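Local structure of flavin prenyltransferase PAD1, mitochondrial (Aspergillus niger, 6QLG) at residues M54-K58 against E198-D202; K58-L63 against V205-L209. The protein probably makes the prenylated FMN cofactor of a ferulic acid decarboxylase, joining a dimethylallyl group to the flavin N5 and C6 atoms without the help of a metal. All blocks are in the same frame, centred on the assembly; numbering follows the deposited sequence.

Two contacts between one pair of helices illustrate how a flavoprotein-type alpha/beta fold brings its last helix back onto its first. From the N terminus, strand 42-47 leads into helix 53-65, which supplies Met54-Lys58 to contact 1 and Lys58-Leu63 to contact 2. The chain then builds the rest of the parallel sheet and its helices before helix 197-210 returns, with Glu198-Asp202 closing contact 1 over 139 intervening residues and Val205-Leu209 closing contact 2 over 141. The two contacts cross, because their segments alternate along the chain: 54-58, 58-63, 198-202, 205-209. Lys58 belongs to both contacts, whose centres lie 8 Å apart, and Leu55 O packs 4.0 Å from Val205 CG2 at their join.

Contact 1: M54-K58 against E198-D202; sequences MLGIK and EDLID
Met54-Lys58 against Glu198-Asp202 packs helix 53-65, which follows the first strand, against helix 197-210, the last helix of the chain, and is a compact example of apolar helix packing edged by a salt-bridge network. Both segments are regular alpha-helix (Lys58 N to Met54 O 2.9 Å, Asp202 N to Glu198 O 2.8 Å). Their axes approach to 10.7 Å and cross at -61°, with CA atoms nearest at Leu55-Ile201 (6.7 Å) and Lys58-Asp202 (7.6 Å).

Ile201 is the central apolar residue. Its CB points toward the other helix, and with chi1 m and chi2 t its CG2 lies 3.7 Å from Leu55 CD2 and 3.6 Å from Lys58 CD, in the aliphatic part of that side chain, while its CD1 meets Met54 CG at 4.1 Å. Leu55, an m,t rotamer, starts sideways but brings its tip nearer. Met54 (t, p, p) starts toward Ile201 and then curls its thioether end away. Phe190 of a neighbouring subunit also packs on Ile201, so the patch continues into the oligomer.

Lys58 leaves its helix with chi1 m and chi2 t; chi3 (145°) and chi4 (-126°) fall between wells, settling NZ between two carboxylates one helical turn apart. It donates to Glu198 OE2 at 2.7 Å and to Asp202 OD1 at 2.8 Å, both salt bridges. Glu198 reaches it extended (chi1 and chi2 t), Asp202 with chi1 m.

The chemistry is thus divided: dispersion contacts fill the gap between the helices, while at the partly exposed edge one ammonium group serving two carboxylates adds a directional link.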
# COMPACT_ATOMS: atom_id res chain seq x y z
N MET B 54 29.07 -20.34 -17.23
CA MET B 54 29.84 -19.77 -18.33
C MET B 54 29.59 -18.27 -18.48
O MET B 54 30.47 -17.55 -18.97
CB MET B 54 29.52 -20.49 -19.63
CG MET B 54 30.47 -20.17 -20.78
SD MET B 54 32.21 -20.50 -20.41
CE MET B 54 32.12 -22.19 -19.86
N LEU B 55 28.42 -17.78 -18.06
CA LEU B 55 28.17 -16.35 -18.09
C LEU B 55 29.16 -15.59 -17.21
O LEU B 55 29.71 -14.56 -17.62
CB LEU B 55 26.73 -16.05 -17.66
CG LEU B 55 25.60 -16.62 -18.51
CD1 LEU B 55 24.25 -16.33 -17.87
CD2 LEU B 55 25.65 -16.07 -19.92
N GLY B 56 29.40 -16.10 -16.00
CA GLY B 56 30.35 -15.44 -15.12
C GLY B 56 31.79 -15.58 -15.59
O GLY B 56 32.59 -14.65 -15.46
N ILE B 57 32.13 -16.75 -16.14
CA ILE B 57 33.48 -16.95 -16.67
C ILE B 57 33.76 -15.97 -17.80
O ILE B 57 34.84 -15.36 -17.85
CB ILE B 57 33.66 -18.41 -17.12
CG1 ILE B 57 33.71 -19.35 -15.91
CG2 ILE B 57 34.93 -18.57 -17.96
CD1 ILE B 57 33.41 -20.80 -16.24
N LYS B 58 32.80 -15.80 -18.71
CA LYS B 58 33.02 -14.89 -19.83
C LYS B 58 33.02 -13.43 -19.40
O LYS B 58 33.64 -12.59 -20.06
CB LYS B 58 31.97 -15.14 -20.91
CG LYS B 58 32.12 -16.49 -21.60
CD LYS B 58 31.64 -16.44 -23.03
CE LYS B 58 32.48 -17.33 -23.93
NZ LYS B 58 33.01 -16.58 -25.10
N GLU B 198 27.84 -19.81 -27.88
CA GLU B 198 28.80 -18.81 -27.42
C GLU B 198 28.52 -17.43 -28.01
O GLU B 198 28.76 -16.42 -27.34
CB GLU B 198 30.22 -19.27 -27.78
CG GLU B 198 31.31 -18.33 -27.29
CD GLU B 198 32.70 -18.88 -27.56
OE1 GLU B 198 32.88 -19.62 -28.55
OE2 GLU B 198 33.62 -18.57 -26.77
N ASP B 199 28.01 -17.37 -29.24
CA ASP B 199 27.66 -16.08 -29.83
C ASP B 199 26.57 -15.39 -29.01
O ASP B 199 26.66 -14.18 -28.75
CB ASP B 199 27.18 -16.27 -31.27
CG ASP B 199 28.30 -16.63 -32.22
OD1 ASP B 199 29.48 -16.36 -31.89
OD2 ASP B 199 28.01 -17.17 -33.30
N LEU B 200 25.55 -16.13 -28.61
CA LEU B 200 24.49 -15.54 -27.80
C LEU B 200 25.01 -15.14 -26.42
O LEU B 200 24.64 -14.08 -25.90
CB LEU B 200 23.32 -16.52 -27.68
CG LEU B 200 22.58 -16.76 -29.00
CD1 LEU B 200 21.71 -18.01 -28.96
CD2 LEU B 200 21.74 -15.55 -29.38
N ILE B 201 25.89 -15.96 -25.84
CA ILE B 201 26.49 -15.61 -24.55
C ILE B 201 27.31 -14.33 -24.67
O ILE B 201 27.25 -13.45 -23.80
CB ILE B 201 27.34 -16.77 -24.02
CG1 ILE B 201 26.47 -18.00 -23.73
CG2 ILE B 201 28.08 -16.36 -22.76
CD1 ILE B 201 27.23 -19.16 -23.12
N ASP B 202 28.09 -14.20 -25.75
CA ASP B 202 28.92 -13.02 -25.94
C ASP B 202 28.09 -11.75 -26.00
O ASP B 202 28.48 -10.71 -25.47
CB ASP B 202 29.77 -13.17 -27.21
CG ASP B 202 30.88 -14.19 -27.06
OD1 ASP B 202 31.29 -14.48 -25.91
OD2 ASP B 202 31.35 -14.71 -28.09

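Contact 2: K58-L63 against V205-L209; sequences KVLIAL and VGRML. With DMA (dimethylallyl diphosphate), chain N.
Where the same two helices run on, the contact becomes wholly apolar. Lys58-Leu63 and Val205-Leu209 are both helical, with backbone bonds such as Ala62 N to Lys58 O (2.9 Å); their axes come within 10.3 Å and cross at -63°, Val59 and Val205 having the closest CA atoms (6.0 Å).

Packing is by apolar side chains. Val205 (chi1 t) places CG1 4.0 Å from both Val59 CG2 and Ala62 CB, and its CG2 3.9 Å from Lys58 CB. Leu209 (m,t) sets CD1 3.8 Å from Ala62 CB and 3.9 Å from Leu63 CD2. Met208, with chi1 m and chi2 t, brings SD to 4.0 Å from Val59 CG2.

The polar end of Lys58 is taken by Glu198 and Asp202 of contact 1. Arg207 binds dimethylallyl diphosphate, NE donating to O3B at 2.8 Å and NH2 to O3A at 3.2 Å. The ligand is also hydrogen-bonded to Tyr191 of this chain and to Ser112, Gly113 and Lys151 of a neighbouring subunit, so its site lies between chains.

Helix 197-210 therefore joins the pocket of the bound diphosphate to helix 53-65, which in turn rests on the parallel sheet: Leu60 and Leu63 pack on strands 42-47 and 69-74.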
# COMPACT_ATOMS: atom_id res chain seq x y z
N LYS B 58 32.80 -15.80 -18.71
CA LYS B 58 33.02 -14.89 -19.83
C LYS B 58 33.02 -13.43 -19.40
O LYS B 58 33.64 -12.59 -20.06
CB LYS B 58 31.97 -15.14 -20.91
CG LYS B 58 32.12 -16.49 -21.60
CD LYS B 58 31.64 -16.44 -23.03
CE LYS B 58 32.48 -17.33 -23.93
NZ LYS B 58 33.01 -16.58 -25.10
N VAL B 59 32.33 -13.10 -18.30
CA VAL B 59 32.40 -11.75 -17.78
C VAL B 59 33.81 -11.45 -17.27
O VAL B 59 34.37 -10.38 -17.52
CB VAL B 59 31.34 -11.53 -16.68
CG1 VAL B 59 31.70 -10.33 -15.82
CG2 VAL B 59 29.96 -11.35 -17.30
N LEU B 60 34.41 -12.41 -16.55
CA LEU B 60 35.77 -12.22 -16.05
C LEU B 60 36.76 -12.04 -17.20
O LEU B 60 37.67 -11.20 -17.13
CB LEU B 60 36.18 -13.40 -15.18
CG LEU B 60 35.57 -13.48 -13.77
CD1 LEU B 60 35.84 -14.85 -13.16
CD2 LEU B 60 36.13 -12.38 -12.89
N ILE B 61 36.60 -12.82 -18.27
CA ILE B 61 37.49 -12.71 -19.42
C ILE B 61 37.31 -11.37 -20.11
O ILE B 61 38.28 -10.71 -20.50
CB ILE B 61 37.25 -13.88 -20.39
CG1 ILE B 61 37.66 -15.21 -19.74
CG2 ILE B 61 38.00 -13.67 -21.70
CD1 ILE B 61 37.18 -16.43 -20.49
N ALA B 62 36.06 -10.92 -20.27
CA ALA B 62 35.79 -9.66 -20.95
C ALA B 62 36.31 -8.47 -20.15
O ALA B 62 36.83 -7.51 -20.73
CB ALA B 62 34.29 -9.52 -21.23
N LEU B 63 36.17 -8.51 -18.83
CA LEU B 63 36.64 -7.40 -18.01
C LEU B 63 38.16 -7.34 -17.98
O LEU B 63 38.74 -6.25 -17.95
CB LEU B 63 36.08 -7.52 -16.59
CG LEU B 63 34.59 -7.23 -16.39
CD1 LEU B 63 34.18 -7.56 -14.97
CD2 LEU B 63 34.28 -5.78 -16.72
N VAL B 205 26.84 -10.97 -22.42
CA VAL B 205 27.92 -10.43 -21.61
C VAL B 205 28.20 -8.98 -21.99
O VAL B 205 28.44 -8.12 -21.13
CB VAL B 205 29.18 -11.31 -21.74
CG1 VAL B 205 30.39 -10.60 -21.17
CG2 VAL B 205 28.96 -12.65 -21.04
N GLY B 206 28.16 -8.68 -23.29
CA GLY B 206 28.37 -7.31 -23.73
C GLY B 206 27.28 -6.37 -23.26
O GLY B 206 27.54 -5.22 -22.92
N ARG B 207 26.03 -6.86 -23.24
CA ARG B 207 24.93 -6.02 -22.77
C ARG B 207 24.97 -5.83 -21.26
O ARG B 207 24.58 -4.77 -20.77
CB ARG B 207 23.60 -6.62 -23.21
CG ARG B 207 23.42 -6.70 -24.72
CD ARG B 207 23.16 -5.33 -25.33
NE ARG B 207 21.78 -4.89 -25.10
CZ ARG B 207 21.42 -3.99 -24.20
NH1 ARG B 207 22.34 -3.41 -23.43
NH2 ARG B 207 20.14 -3.66 -24.06
N MET B 208 25.43 -6.84 -20.52
CA MET B 208 25.64 -6.68 -19.09
C MET B 208 26.62 -5.55 -18.80
O MET B 208 26.36 -4.67 -17.98
CB MET B 208 26.17 -7.98 -18.48
CG MET B 208 25.20 -9.13 -18.43
SD MET B 208 26.08 -10.64 -17.94
CE MET B 208 24.99 -11.88 -18.64
N LEU B 209 27.77 -5.57 -19.48
CA LEU B 209 28.83 -4.61 -19.19
C LEU B 209 28.50 -3.21 -19.71
O LEU B 209 29.15 -2.25 -19.29
CB LEU B 209 30.15 -5.10 -19.77
CG LEU B 209 30.60 -6.47 -19.24
CD1 LEU B 209 32.00 -6.82 -19.74
CD2 LEU B 209 30.55 -6.51 -17.72
C1 DMA N . 16.37 -5.37 -28.98
O1 DMA N . 17.21 -4.63 -28.13
C2 DMA N . 15.50 -4.42 -29.80
C3 DMA N . 15.55 -4.46 -31.12
C4 DMA N . 14.68 -3.50 -31.93
C5 DMA N . 16.46 -5.45 -31.84
PA DMA N . 16.82 -4.54 -26.53
O1A DMA N . 15.47 -5.17 -26.31
O2A DMA N . 16.79 -3.10 -26.09
O3A DMA N . 17.95 -5.34 -25.64
PB DMA N . 18.82 -6.61 -26.21
O1B DMA N . 17.97 -7.41 -27.17
O2B DMA N . 19.22 -7.51 -25.06
O3B DMA N . 20.05 -6.10 -26.92